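Local structure of NikO protein (Streptomyces tendae, 4FQD) at residues H295-A298 against P299-D302; R436-R439 against D440-E443. The protein transfers an enolpyruvyl group from phosphoenolpyruvate to an acceptor hydroxyl in nikkomycin biosynthesis, as a MurA-type member of the EPSP synthase family. The protein carries 4 engineered substitutions. All coordinates share one frame; numbering follows the deposited sequence.

The contacts follow one another along the chain; they neither nest nor cross. Contact 1 comes first. It joins the end of helix 290-296 to the start of helix 298-307, a tight junction with Leu297 at the N-cap. The chain then runs on through strands 311-313 and 317-320 and further sheets and helices. After strand 425-429 a loop leads into contact 2, where residues 436-439 enter helix 441-447. The centres of contact 1 and contact 2 are about 23 Å apart. Helix 265-278 is common ground: Leu297 and Phe301 pack on it, and Tyr438 OH hydrogen-bonds Thr270 OG1. Both contacts are local: each lies where the chain enters a helix of the inverse barrel, and neither closes a long loop.

Contact 1: H295-A298 against P299-D302; sequences HALA and PEFD
The junction between helix 290-296 and helix 298-307 turns at Leu297, the N-cap residue, with a proline in the first turn of the new helix. Two backbone bonds start that turn. Phe301 N donates to Leu297 O at 2.8 Å, nearly along the C=O axis. Asp302 N donates to Ala298 O at 2.9 Å. Pro299 has no N-H to give, which suits an opening helical turn; its CD packs on Ala298 CB at 3.5 Å. Leu297 CB lies against Phe301 CD1 at 3.8 Å, and Leu297 O sits at the edge of that ring, in its plane. Glu300 is buried. Its CG stands beside the backbone N (chi1 -81°) and the chain bends at chi2, which folds the carboxylate back past Leu297. There OE1 is 3.7 Å from Leu297 CD2. A water lies 2.7 Å from Ala296 O and 2.7 Å from Glu300 OE1 and bridges the two helices. Glu300 OE2 is taken up by Phe340 N and Ser343 OG. With an alanine here, Phe340 N and Ser343 OG would probably lose their acceptor, and the water bridge to Ala296 O would be broken. Leu297 and Phe301 also pack on helix 265-278. With two protein partners at OE2 and a water at OE1, the buried acid has polar partners on both oxygens, consistent with a carboxylate tolerated beside Leu297.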
# COMPACT_ATOMS: atom_id res chain seq x y z
N HIS A 295 6.44 -10.51 -17.92
CA HIS A 295 6.22 -11.39 -16.78
C HIS A 295 6.92 -10.88 -15.53
O HIS A 295 6.43 -11.04 -14.41
CB HIS A 295 6.67 -12.82 -17.09
CG HIS A 295 6.55 -13.75 -15.93
ND1 HIS A 295 7.63 -14.10 -15.14
CD2 HIS A 295 5.49 -14.41 -15.42
CE1 HIS A 295 7.23 -14.93 -14.20
NE2 HIS A 295 5.93 -15.13 -14.34
N ALA A 296 8.09 -10.27 -15.72
CA ALA A 296 8.83 -9.67 -14.62
C ALA A 296 8.10 -8.44 -14.11
O ALA A 296 8.20 -8.09 -12.93
CB ALA A 296 10.23 -9.30 -15.08
N LEU A 297 7.38 -7.78 -15.01
CA LEU A 297 6.60 -6.59 -14.66
C LEU A 297 5.18 -6.96 -14.27
O LEU A 297 4.26 -6.15 -14.40
CB LEU A 297 6.59 -5.61 -15.83
CG LEU A 297 7.90 -4.90 -16.14
CD1 LEU A 297 7.84 -4.23 -17.51
CD2 LEU A 297 8.22 -3.87 -15.06
N ALA A 298 5.00 -8.19 -13.78
CA ALA A 298 3.69 -8.67 -13.33
C ALA A 298 2.98 -7.77 -12.30
O ALA A 298 1.77 -7.57 -12.41
CB ALA A 298 3.79 -10.11 -12.82
N PRO A 299 3.72 -7.25 -11.30
CA PRO A 299 3.04 -6.30 -10.40
C PRO A 299 2.56 -5.05 -11.13
O PRO A 299 1.46 -4.57 -10.86
CB PRO A 299 4.14 -5.93 -9.40
CG PRO A 299 5.06 -7.09 -9.40
CD PRO A 299 5.07 -7.58 -10.82
N GLU A 300 3.38 -4.54 -12.04
CA GLU A 300 3.01 -3.38 -12.84
C GLU A 300 1.81 -3.67 -13.74
O GLU A 300 0.91 -2.84 -13.87
CB GLU A 300 4.19 -2.91 -13.70
CG GLU A 300 5.21 -2.06 -12.96
CD GLU A 300 6.18 -2.87 -12.14
OE1 GLU A 300 6.06 -4.12 -12.11
OE2 GLU A 300 7.08 -2.27 -11.51
N PHE A 301 1.79 -4.85 -14.35
CA PHE A 301 0.72 -5.22 -15.27
C PHE A 301 -0.60 -5.51 -14.55
O PHE A 301 -1.67 -5.35 -15.13
CB PHE A 301 1.14 -6.40 -16.14
CG PHE A 301 1.82 -6.00 -17.42
CD1 PHE A 301 3.14 -5.58 -17.42
CD2 PHE A 301 1.13 -6.02 -18.62
CE1 PHE A 301 3.76 -5.20 -18.59
CE2 PHE A 301 1.75 -5.65 -19.80
CZ PHE A 301 3.07 -5.24 -19.78
N ASP A 302 -0.51 -5.93 -13.30
CA ASP A 302 -1.70 -6.13 -12.49
C ASP A 302 -2.36 -4.79 -12.21
O ASP A 302 -3.58 -4.68 -12.17
CB ASP A 302 -1.37 -6.84 -11.18
CG ASP A 302 -2.57 -6.97 -10.26
OD1 ASP A 302 -3.51 -7.72 -10.61
OD2 ASP A 302 -2.57 -6.33 -9.19
O HOH W 1 7.98 -5.88 -11.34

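Contact 2: R436-R439 against D440-E443; sequences RGYR and DLVE. With SO4 (sulfate ion), chain D.
One face of the Tyr438 ring carries Leu441 CD2, and one face of the Arg439 guanidinium carries Asp440 CB; the Glu443 carboxylate lies at the guanidinium edge. These groups gather at the N-terminus of helix 441-447, where Asp440 is the N-cap. Leu441 CD2 stands 4.0 Å from the centroid of the Tyr438 ring and 10° off the normal, a CH-pi contact. The two side chains lie side by side and point the same way, with Tyr438 CB and Leu441 CB 3.9 Å apart. Both also touch Ala413 of helix 409-419, and Tyr438 OH bonds to Thr270 OG1. The Arg439 side chain leaves with CG opposite the backbone N (chi1 -178°) and bends at chi3, which turns the guanidinium across Asp440 to the first turn of the helix. Its NH2 forms a salt bridge with Glu443 OE2 at 3.1 Å. The nitrogen meets that oxygen from above the carboxylate plane, and the two planes are 53° apart. Asp444 OD1 also forms a salt bridge with the same NH2, so two acids share this arginine. Asp440 OD1 accepts a weak capping bond from Glu443 N at 3.3 Å. A water accepts from Leu441 N and gives a weak bond to Tyr438 O. Earlier in the loop, Arg436 binds a sulfate, probably from the crystallisation liquor, which Leu409 N also bonds. Sulfate O2 lies at the edge of the Arg436 guanidinium, in its plane. Two nearly straight bonds join them: Arg436 NH1 to O2 at 3.1 Å and NH2 to O3 at 3.3 Å.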
# COMPACT_ATOMS: atom_id res chain seq x y z
N ARG A 436 21.32 8.13 -18.96
CA ARG A 436 21.70 7.03 -18.08
C ARG A 436 20.64 5.94 -18.01
O ARG A 436 20.84 4.90 -17.38
CB ARG A 436 22.01 7.55 -16.67
CG ARG A 436 23.18 8.52 -16.61
CD ARG A 436 23.46 8.98 -15.18
NE ARG A 436 22.37 9.79 -14.64
CZ ARG A 436 21.44 9.35 -13.80
NH1 ARG A 436 21.46 8.08 -13.40
NH2 ARG A 436 20.50 10.16 -13.37
N GLY A 437 19.50 6.18 -18.66
CA GLY A 437 18.41 5.22 -18.65
C GLY A 437 17.91 4.88 -20.04
O GLY A 437 17.40 3.78 -20.27
N TYR A 438 18.04 5.82 -20.97
CA TYR A 438 17.59 5.61 -22.34
C TYR A 438 18.71 5.93 -23.32
O TYR A 438 19.57 6.76 -23.04
CB TYR A 438 16.37 6.49 -22.64
CG TYR A 438 15.24 6.34 -21.65
CD1 TYR A 438 15.19 7.11 -20.49
CD2 TYR A 438 14.21 5.44 -21.87
CE1 TYR A 438 14.16 6.98 -19.58
CE2 TYR A 438 13.17 5.29 -20.97
CZ TYR A 438 13.15 6.07 -19.82
OH TYR A 438 12.12 5.94 -18.92
N ARG A 439 18.69 5.25 -24.47
CA ARG A 439 19.67 5.50 -25.52
C ARG A 439 19.56 6.95 -25.99
O ARG A 439 20.53 7.70 -25.97
CB ARG A 439 19.44 4.55 -26.69
CG ARG A 439 20.46 4.71 -27.81
CD ARG A 439 19.95 4.09 -29.11
NE ARG A 439 18.73 4.76 -29.58
CZ ARG A 439 18.72 5.86 -30.31
NH1 ARG A 439 19.87 6.43 -30.67
NH2 ARG A 439 17.57 6.40 -30.69
N ASP A 440 18.36 7.31 -26.42
CA ASP A 440 18.06 8.67 -26.86
C ASP A 440 16.55 8.83 -26.89
O ASP A 440 15.93 8.76 -27.95
CB ASP A 440 18.65 8.92 -28.25
CG ASP A 440 18.82 10.40 -28.55
OD1 ASP A 440 18.08 11.22 -27.96
OD2 ASP A 440 19.69 10.74 -29.38
N LEU A 441 15.96 9.05 -25.71
CA LEU A 441 14.51 9.10 -25.56
C LEU A 441 13.88 10.21 -26.40
O LEU A 441 12.79 10.03 -26.96
CB LEU A 441 14.13 9.28 -24.09
CG LEU A 441 12.64 9.29 -23.76
CD1 LEU A 441 11.98 8.00 -24.23
CD2 LEU A 441 12.41 9.50 -22.28
N VAL A 442 14.56 11.35 -26.50
CA VAL A 442 14.06 12.47 -27.29
C VAL A 442 13.97 12.09 -28.77
O VAL A 442 12.95 12.32 -29.41
CB VAL A 442 14.95 13.72 -27.12
CG1 VAL A 442 14.57 14.78 -28.13
CG2 VAL A 442 14.84 14.25 -25.70
N GLU A 443 15.04 11.51 -29.30
CA GLU A 443 15.09 11.11 -30.70
C GLU A 443 14.02 10.07 -31.03
O GLU A 443 13.38 10.14 -32.08
CB GLU A 443 16.47 10.56 -31.06
CG GLU A 443 16.58 10.04 -32.48
CD GLU A 443 17.90 9.35 -32.75
OE1 GLU A 443 18.96 9.98 -32.54
OE2 GLU A 443 17.88 8.17 -33.17
S SO4 D . 18.29 7.93 -10.64
O1 SO4 D . 17.09 7.11 -10.61
O2 SO4 D . 19.38 7.18 -11.25
O3 SO4 D . 18.03 9.13 -11.43
O4 SO4 D . 18.66 8.32 -9.28
O HOH W 2 17.95 9.10 -23.46